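Local coordinates for uncharacterized protein (Leishmania major, PDB 2B4W) that is of unknown function but belongs to a family grouped with the beta-fructosidases, consistent with a beta-propeller fold and possibly a carbohydrate-related role, at residues A6-E9 / A10-V14; I244-K247 / S248-P251; R116-P119 / D120-T123. All coordinates share one frame; numbering follows the deposited sequence.

Contact 1: A6-E9 / A10-V14; sequences AAFE and ANKRV
Phe-8 and Lys-12 make the apolar part of this local contact. Lys-12 CB lies over one face of the Phe-8 ring, 4.0 Å from the ring centroid and 19° off the ring normal. This is a CH-pi contact, displaced toward the CE2 and CZ rim. The CA-CB bond of Phe-8 leads away from 10-14, but CG stands anti to the backbone N (chi1 177°). That torsion brings the ring back beside Lys-12, one face to its CB. The two side chains cross at about a right angle.

Backbone hydrogen bonds form the second group. Ala-10 N donates to Ala-6 O at 3.1 Å, and Asn-11 N donates to Ala-7 O at 2.8 Å. Both are i to i+4 bonds, as in an alpha helix. Each amide also has a weaker i to i+3 partner: Ala-10 N reaches Ala-7 O at 2.9 Å, and Asn-11 N reaches Phe-8 O at 2.8 Å. These bonds belong to the last part of helix 3-11, a short helix near the N-terminus of a largely beta protein. Lys-12 is in loop. Its N comes to 2.7 Å from Phe-8 O, but at too poor an angle for a hydrogen bond.

Charge makes the third group. Glu-9 OE1 and Lys-12 NZ lie 4.0 Å apart, too far for a salt bridge. The lysine chain is extended beyond CG and passes Glu-9 O, with CE 3.7 Å from that oxygen. The glutamate has closer partners elsewhere. OE1 is hydrogen-bonded to Ser-248, and OE2 to Thr-246 and, in a salt bridge, to Lys-5. Lys-12 NZ makes a weak hydrogen bond to Ser-248 OG.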
ATOM      1  N   ALA A   6      -1.556  -1.841  22.479  1.00 30.48           N
ATOM      2  CA  ALA A   6      -2.598  -2.114  23.481  1.00 29.06           C
ATOM      3  C   ALA A   6      -3.419  -0.868  23.761  1.00 25.38           C
ATOM      4  O   ALA A   6      -4.642  -0.862  23.974  1.00 31.90           O
ATOM      5  CB  ALA A   6      -1.963  -2.667  24.748  1.00 47.54           C
ATOM      6  N   ALA A   7      -2.710   0.266  23.744  1.00 30.67           N
ATOM      7  CA  ALA A   7      -3.470   1.517  23.887  1.00 34.57           C
ATOM      8  C   ALA A   7      -4.425   1.663  22.711  1.00 35.69           C
ATOM      9  O   ALA A   7      -5.606   1.943  22.910  1.00 36.76           O
ATOM     10  CB  ALA A   7      -2.527   2.694  24.009  1.00 40.27           C
ATOM     11  N   PHE A   8      -3.918   1.461  21.492  1.00 37.71           N
ATOM     12  CA  PHE A   8      -4.765   1.603  20.313  1.00 27.21           C
ATOM     13  C   PHE A   8      -6.007   0.723  20.427  1.00 27.33           C
ATOM     14  O   PHE A   8      -7.127   1.217  20.313  1.00 26.83           O
ATOM     15  CB  PHE A   8      -4.061   1.254  18.999  1.00 26.31           C
ATOM     16  CG  PHE A   8      -4.958   1.340  17.764  1.00 27.44           C
ATOM     17  CD1 PHE A   8      -5.204   2.566  17.158  1.00 26.96           C
ATOM     18  CD2 PHE A   8      -5.555   0.232  17.200  1.00 26.45           C
ATOM     19  CE1 PHE A   8      -6.012   2.654  16.042  1.00 21.97           C
ATOM     20  CE2 PHE A   8      -6.359   0.298  16.077  1.00 17.00           C
ATOM     21  CZ  PHE A   8      -6.585   1.521  15.487  1.00 21.07           C
ATOM     22  N   GLU A   9      -5.787  -0.570  20.637  1.00 36.37           N
ATOM     23  CA  GLU A   9      -6.903  -1.494  20.793  1.00 38.28           C
ATOM     24  C   GLU A   9      -7.950  -1.003  21.795  1.00 29.08           C
ATOM     25  O   GLU A   9      -9.134  -1.267  21.616  1.00 27.88           O
ATOM     26  CB  GLU A   9      -6.417  -2.861  21.276  1.00 37.17           C
ATOM     27  CG  GLU A   9      -5.428  -3.520  20.345  1.00 39.47           C
ATOM     28  CD  GLU A   9      -6.049  -4.037  19.066  1.00 40.27           C
ATOM     29  OE1 GLU A   9      -7.274  -4.221  18.950  1.00 30.57           O
ATOM     30  OE2 GLU A   9      -5.245  -4.271  18.143  1.00 31.95           O
ATOM     31  N   ALA A  10      -7.484  -0.313  22.818  1.00 32.58           N
ATOM     32  CA  ALA A  10      -8.331   0.207  23.877  1.00 42.84           C
ATOM     33  C   ALA A  10      -9.060   1.466  23.432  1.00 45.67           C
ATOM     34  O   ALA A  10     -10.215   1.716  23.777  1.00 55.68           O
ATOM     35  CB  ALA A  10      -7.476   0.495  25.103  1.00 47.29           C
ATOM     36  N   ASN A  11      -8.336   2.264  22.648  1.00 39.52           N
ATOM     37  CA  ASN A  11      -8.845   3.558  22.224  1.00 37.22           C
ATOM     38  C   ASN A  11      -9.300   3.613  20.780  1.00 38.84           C
ATOM     39  O   ASN A  11      -9.509   4.701  20.231  1.00 46.84           O
ATOM     40  CB  ASN A  11      -7.720   4.585  22.468  1.00 36.78           C
ATOM     41  CG  ASN A  11      -7.523   4.824  23.954  1.00 50.23           C
ATOM     42  OD1 ASN A  11      -8.494   5.139  24.651  1.00 61.76           O
ATOM     43  ND2 ASN A  11      -6.292   4.663  24.429  1.00 54.03           N
ATOM     44  N   LYS A  12      -9.480   2.489  20.085  1.00 28.89           N
ATOM     45  CA  LYS A  12      -9.679   2.636  18.635  1.00 30.83           C
ATOM     46  C   LYS A  12     -10.998   3.291  18.267  1.00 31.91           C
ATOM     47  O   LYS A  12     -12.025   3.246  18.941  1.00 26.79           O
ATOM     48  CB  LYS A  12      -9.489   1.281  17.966  1.00 31.60           C
ATOM     49  CG  LYS A  12     -10.446   0.203  18.408  1.00 33.79           C
ATOM     50  CD  LYS A  12     -10.070  -1.153  17.806  1.00 38.14           C
ATOM     51  CE  LYS A  12     -10.859  -2.260  18.496  1.00 39.27           C
ATOM     52  NZ  LYS A  12     -11.020  -3.459  17.621  1.00 63.51           N
ATOM     53  N   ARG A  13     -10.968   3.989  17.126  1.00 23.94           N
ATOM     54  CA  ARG A  13     -12.104   4.813  16.709  1.00 17.68           C
ATOM     55  C   ARG A  13     -12.431   4.553  15.244  1.00 21.71           C
ATOM     56  O   ARG A  13     -11.876   5.128  14.310  1.00 18.17           O
ATOM     57  CB  ARG A  13     -11.795   6.282  16.990  1.00 22.37           C
ATOM     58  CG  ARG A  13     -12.971   7.224  17.019  1.00 27.61           C
ATOM     59  CD  ARG A  13     -12.634   8.698  17.058  1.00 26.16           C
ATOM     60  NE  ARG A  13     -11.826   9.127  18.163  1.00 27.09           N
ATOM     61  CZ  ARG A  13     -10.663   9.746  18.207  1.00 31.68           C
ATOM     62  NH1 ARG A  13     -10.001  10.095  17.113  1.00 31.61           N
ATOM     63  NH2 ARG A  13     -10.128  10.032  19.391  1.00 37.44           N
ATOM     64  N   VAL A  14     -13.344   3.611  15.056  1.00 20.59           N
ATOM     65  CA  VAL A  14     -13.760   3.020  13.811  1.00 26.51           C
ATOM     66  C   VAL A  14     -15.249   3.251  13.578  1.00 27.44           C
ATOM     67  O   VAL A  14     -16.021   2.900  14.458  1.00 20.70           O
ATOM     68  CB  VAL A  14     -13.520   1.494  13.795  1.00 29.77           C
ATOM     69  CG1 VAL A  14     -13.713   0.903  12.403  1.00 30.90           C
ATOM     70  CG2 VAL A  14     -12.135   1.193  14.330  1.00 18.89           C
TER

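Contact 2: I244-K247 / S248-P251; sequences IGTK and SCYP
Thr-246 and Cys-249 hold together a short 3-10 turn just after strand 238-245. That strand ends in a classic beta bulge, where Ile-244 and Gly-245 both face Asn-226.

The inner side is tight. Cys-249 N donates to Thr-246 O at 3.0 Å. In return, Thr-246 N donates to Cys-249 SG at 3.5 Å in a fairly straight bond (162°). SG can take it because it stands anti to its own carbonyl carbon (chi1 -73°), which turns it back over the threonine. The pair thus grips both ends of Thr-246. Phe-8 of helix 3-11 packs on both side chains.

The outer side is looser, and Ser-248 lies exposed there. Tyr-250 N makes a weak hydrogen bond to Lys-247 O. Lys-247 curls, with bends at chi2 and chi4, and its NZ donates to a water at 2.8 Å. The same water lies 3.0 Å from Lys-247 O. NZ is also hydrogen-bonded to Cys-253 O.

Tyr-250 returns to the buried side, where its OH is hydrogen-bonded to Asn-226 OD1. The edge of its ring meets Thr-246 O in the ring plane, with CD1 3.1 Å from that oxygen.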
ATOM      1  N   ILE A 244      -3.177   3.214  13.085  1.00 28.65           N
ATOM      2  CA  ILE A 244      -4.502   3.602  12.552  1.00 30.49           C
ATOM      3  C   ILE A 244      -5.444   2.435  12.339  1.00 14.17           C
ATOM      4  O   ILE A 244      -6.658   2.595  12.174  1.00 17.07           O
ATOM      5  CB  ILE A 244      -4.343   4.404  11.241  1.00 26.79           C
ATOM      6  CG1 ILE A 244      -3.653   3.659  10.105  1.00 27.53           C
ATOM      7  CG2 ILE A 244      -3.639   5.725  11.552  1.00 18.84           C
ATOM      8  CD1 ILE A 244      -3.424   4.538   8.881  1.00 26.21           C
ATOM      9  N   GLY A 245      -4.928   1.213  12.378  1.00 22.44           N
ATOM     10  CA  GLY A 245      -5.634  -0.018  12.231  1.00 17.54           C
ATOM     11  C   GLY A 245      -4.874  -1.234  12.711  1.00 20.53           C
ATOM     12  O   GLY A 245      -3.655  -1.330  12.722  1.00 28.24           O
ATOM     13  N   THR A 246      -5.658  -2.223  13.100  1.00 27.56           N
ATOM     14  CA  THR A 246      -5.240  -3.570  13.423  1.00 21.53           C
ATOM     15  C   THR A 246      -6.324  -4.533  12.945  1.00 19.66           C
ATOM     16  O   THR A 246      -7.392  -4.117  12.483  1.00 30.94           O
ATOM     17  CB  THR A 246      -5.047  -3.790  14.932  1.00 25.49           C
ATOM     18  OG1 THR A 246      -6.308  -3.481  15.544  1.00 24.98           O
ATOM     19  CG2 THR A 246      -4.046  -2.842  15.567  1.00 25.36           C
ATOM     20  N   LYS A 247      -6.023  -5.804  13.094  1.00 29.73           N
ATOM     21  CA  LYS A 247      -6.830  -6.973  12.773  1.00 28.49           C
ATOM     22  C   LYS A 247      -8.223  -6.895  13.386  1.00 27.69           C
ATOM     23  O   LYS A 247      -9.230  -7.214  12.757  1.00 27.54           O
ATOM     24  CB  LYS A 247      -6.157  -8.258  13.287  1.00 33.48           C
ATOM     25  CG  LYS A 247      -6.179  -9.521  12.502  1.00 40.24           C
ATOM     26  CD  LYS A 247      -7.329  -9.729  11.557  1.00 35.90           C
ATOM     27  CE  LYS A 247      -7.408 -11.202  11.144  1.00 18.74           C
ATOM     28  NZ  LYS A 247      -8.681 -11.767  11.667  1.00 26.27           N
ATOM     29  N   SER A 248      -8.282  -6.485  14.660  1.00 27.46           N
ATOM     30  CA  SER A 248      -9.565  -6.444  15.346  1.00 26.94           C
ATOM     31  C   SER A 248     -10.465  -5.315  14.874  1.00 32.90           C
ATOM     32  O   SER A 248     -11.621  -5.244  15.316  1.00 38.92           O
ATOM     33  CB  SER A 248      -9.352  -6.240  16.850  1.00 26.14           C
ATOM     34  OG  SER A 248      -8.601  -5.042  17.001  1.00 32.86           O
ATOM     35  N   CYS A 249      -9.955  -4.436  14.024  1.00 28.19           N
ATOM     36  CA  CYS A 249     -10.716  -3.321  13.483  1.00 29.23           C
ATOM     37  C   CYS A 249     -11.657  -3.711  12.350  1.00 19.48           C
ATOM     38  O   CYS A 249     -12.621  -3.006  12.055  1.00 23.28           O
ATOM     39  CB  CYS A 249      -9.755  -2.280  12.890  1.00 24.75           C
ATOM     40  SG  CYS A 249      -8.880  -1.350  14.137  1.00 25.78           S
ATOM     41  N   TYR A 250     -11.307  -4.818  11.718  1.00 26.81           N
ATOM     42  CA  TYR A 250     -11.954  -5.430  10.577  1.00 27.79           C
ATOM     43  C   TYR A 250     -12.763  -6.636  11.027  1.00 24.44           C
ATOM     44  O   TYR A 250     -12.436  -7.218  12.056  1.00 25.54           O
ATOM     45  CB  TYR A 250     -10.909  -5.868   9.529  1.00 23.14           C
ATOM     46  CG  TYR A 250     -10.017  -4.721   9.099  1.00 27.20           C
ATOM     47  CD1 TYR A 250      -8.910  -4.330   9.834  1.00 23.95           C
ATOM     48  CD2 TYR A 250     -10.302  -4.028   7.925  1.00 24.98           C
ATOM     49  CE1 TYR A 250      -8.089  -3.277   9.441  1.00 18.74           C
ATOM     50  CE2 TYR A 250      -9.493  -2.981   7.529  1.00 25.27           C
ATOM     51  CZ  TYR A 250      -8.403  -2.604   8.273  1.00 22.64           C
ATOM     52  OH  TYR A 250      -7.614  -1.555   7.834  1.00 28.25           O
ATOM     53  N   PRO A 251     -13.783  -7.017  10.289  1.00 20.99           N
ATOM     54  CA  PRO A 251     -14.538  -8.200  10.702  1.00 22.95           C
ATOM     55  C   PRO A 251     -13.640  -9.428  10.850  1.00 32.89           C
ATOM     56  O   PRO A 251     -12.547  -9.574  10.302  1.00 24.14           O
ATOM     57  CB  PRO A 251     -15.538  -8.408   9.567  1.00 21.16           C
ATOM     58  CG  PRO A 251     -15.679  -7.062   8.932  1.00 17.31           C
ATOM     59  CD  PRO A 251     -14.332  -6.414   9.075  1.00 17.27           C
TER
HETATM   60  O   HOH W   1     -10.306  -9.500  11.196  1.00 29.69           O

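Contact 3: R116-P119 / D120-T123; sequences RGTP and DELT
A beta hairpin closes here through a type I turn from Thr-118 to Glu-121, with Pro-119 and Asp-120 at its corner. Thr-118 and Glu-121 form an antiparallel hydrogen-bonded pair. Glu-121 N donates to Thr-118 O at 2.8 Å, and Thr-118 N donates to Glu-121 O at 3.1 Å. The next hydrogen-bonded pair is straighter. Arg-116 N reaches Thr-123 O at 2.9 Å, and Thr-123 N reaches Arg-116 O at 2.7 Å, both at 159° at the hydrogen.

Gly-117 lies between these pairs, opposite Leu-122. The chain turns a corner at this glycine, where phi is 146°. With no side chain here, Glu-121 O can sit 3.3 Å from Gly-117 CA in a CA-H...O contact.

The hairpin joins strands 110-116 and 121-127 of a four-stranded antiparallel sheet, in which 121-127 is an outermost strand. The sheet is consistent with one blade of a beta-propeller.

Side chains pack at the turn. Thr-118 CG2 lies between the backbone N and the carbonyl carbon, and OG1 is anti to N (chi1 -165°). The methyl is therefore turned onto the turn, 3.6 Å from Asp-120 CB and 3.6 Å from Glu-121 CB. Thr-118 OG1 makes a weak hydrogen bond to Tyr-39 OH. Thr-118 and Asp-120 run side by side and point the same way. The end of Leu-122 comes back toward 116-119, with CD2 3.1 Å from Thr-118 O.

Two polar ends have their main partners elsewhere. Asp-120 OD2 makes a salt bridge to Lys-40 and a hydrogen bond to Tyr-39 OH. Arg-116 makes a salt bridge to Glu-92 and a cation-pi contact with Phe-125.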
ATOM      1  N   ARG A 116       4.686   1.448 -16.374  1.00 27.73           N
ATOM      2  CA  ARG A 116       4.056   2.763 -16.545  1.00 21.17           C
ATOM      3  C   ARG A 116       3.026   2.687 -17.662  1.00 26.28           C
ATOM      4  O   ARG A 116       3.071   1.819 -18.540  1.00 20.68           O
ATOM      5  CB  ARG A 116       5.087   3.849 -16.829  1.00 25.55           C
ATOM      6  CG  ARG A 116       5.894   3.623 -18.100  1.00 30.18           C
ATOM      7  CD  ARG A 116       7.130   4.526 -18.108  1.00 28.60           C
ATOM      8  NE  ARG A 116       6.744   5.894 -18.453  1.00 34.65           N
ATOM      9  CZ  ARG A 116       7.440   6.994 -18.201  1.00 47.89           C
ATOM     10  NH1 ARG A 116       8.616   6.937 -17.588  1.00 42.43           N
ATOM     11  NH2 ARG A 116       6.946   8.172 -18.576  1.00 46.48           N
ATOM     12  N   GLY A 117       2.068   3.605 -17.608  1.00 25.63           N
ATOM     13  CA  GLY A 117       1.077   3.655 -18.658  1.00 24.29           C
ATOM     14  C   GLY A 117      -0.301   4.067 -18.177  1.00 27.23           C
ATOM     15  O   GLY A 117      -0.471   4.968 -17.358  1.00 27.35           O
ATOM     16  N   THR A 118      -1.282   3.387 -18.749  1.00 24.91           N
ATOM     17  CA  THR A 118      -2.672   3.462 -18.321  1.00 39.14           C
ATOM     18  C   THR A 118      -2.990   2.147 -17.622  1.00 32.59           C
ATOM     19  O   THR A 118      -2.258   1.182 -17.848  1.00 27.09           O
ATOM     20  CB  THR A 118      -3.576   3.757 -19.529  1.00 36.51           C
ATOM     21  OG1 THR A 118      -4.875   4.175 -19.101  1.00 83.95           O
ATOM     22  CG2 THR A 118      -3.781   2.482 -20.318  1.00 28.56           C
ATOM     23  N   PRO A 119      -3.995   2.059 -16.768  1.00 31.71           N
ATOM     24  CA  PRO A 119      -4.290   0.874 -15.936  1.00 42.12           C
ATOM     25  C   PRO A 119      -4.629  -0.375 -16.769  1.00 47.75           C
ATOM     26  O   PRO A 119      -4.529  -1.473 -16.199  1.00 44.78           O
ATOM     27  CB  PRO A 119      -5.540   1.292 -15.147  1.00 38.01           C
ATOM     28  CG  PRO A 119      -5.421   2.788 -15.096  1.00 29.59           C
ATOM     29  CD  PRO A 119      -4.901   3.144 -16.477  1.00 27.26           C
ATOM     30  N   ASP A 120      -4.886  -0.110 -18.006  1.00 39.49           N
ATOM     31  CA  ASP A 120      -5.206  -0.932 -19.134  1.00 46.17           C
ATOM     32  C   ASP A 120      -4.002  -1.328 -19.999  1.00 51.53           C
ATOM     33  O   ASP A 120      -4.028  -2.354 -20.673  1.00 47.23           O
ATOM     34  CB  ASP A 120      -6.180  -0.169 -20.053  1.00 34.86           C
ATOM     35  CG  ASP A 120      -7.580  -0.671 -20.110  1.00 32.78           C
ATOM     36  OD1 ASP A 120      -7.889  -1.878 -20.121  1.00 66.16           O
ATOM     37  OD2 ASP A 120      -8.491   0.196 -20.284  1.00 60.26           O
ATOM     38  N   GLU A 121      -2.970  -0.483 -19.986  1.00 41.78           N
ATOM     39  CA  GLU A 121      -1.761  -0.724 -20.765  1.00 40.42           C
ATOM     40  C   GLU A 121      -0.503  -0.304 -20.006  1.00 26.94           C
ATOM     41  O   GLU A 121      -0.043   0.838 -20.078  1.00 30.52           O
ATOM     42  CB  GLU A 121      -1.806   0.006 -22.108  1.00 56.02           C
ATOM     43  CG  GLU A 121      -2.732  -0.591 -23.156  1.00 73.97           C
ATOM     44  CD  GLU A 121      -3.050   0.372 -24.287  1.00 78.96           C
ATOM     45  OE1 GLU A 121      -2.181   0.607 -25.163  1.00 67.97           O
ATOM     46  OE2 GLU A 121      -4.184   0.912 -24.298  1.00 77.57           O
ATOM     47  N   LEU A 122       0.057  -1.259 -19.279  1.00 25.87           N
ATOM     48  CA  LEU A 122       1.213  -1.051 -18.429  1.00 26.42           C
ATOM     49  C   LEU A 122       2.475  -1.651 -19.006  1.00 22.18           C
ATOM     50  O   LEU A 122       2.532  -2.810 -19.397  1.00 23.92           O
ATOM     51  CB  LEU A 122       0.930  -1.634 -17.035  1.00 25.81           C
ATOM     52  CG  LEU A 122      -0.251  -0.940 -16.335  1.00 20.58           C
ATOM     53  CD1 LEU A 122      -0.727  -1.697 -15.115  1.00 16.06           C
ATOM     54  CD2 LEU A 122       0.137   0.502 -15.984  1.00 25.92           C
ATOM     55  N   THR A 123       3.508  -0.830 -19.082  1.00 23.76           N
ATOM     56  CA  THR A 123       4.723  -1.270 -19.757  1.00 27.22           C
ATOM     57  C   THR A 123       5.862  -1.304 -18.743  1.00 27.80           C
ATOM     58  O   THR A 123       6.136  -0.256 -18.177  1.00 24.24           O
ATOM     59  CB  THR A 123       5.121  -0.349 -20.924  1.00 39.70           C
ATOM     60  OG1 THR A 123       4.100  -0.333 -21.931  1.00 34.15           O
ATOM     61  CG2 THR A 123       6.386  -0.870 -21.607  1.00 51.71           C
TER

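Along the chain contact 1 comes first, contact 3 second and contact 2 last. Contacts 1 and 2 are neighbours in space, with centres about 9 Å apart. There the end of helix 3-11 rests on the turn after strand 238-245. Polar side chains link the helix to the turn, and Phe-8 CZ packs 3.5 Å from Gly-245 N. The N-terminal segment is thus fastened to a sheet formed late in the sequence. Contact 3 lies on the opposite side of the chain's centre, about 40 Å from contact 1 and 32 Å from contact 2 between centres. It joins the last two strands of a separate four-stranded sheet and touches neither.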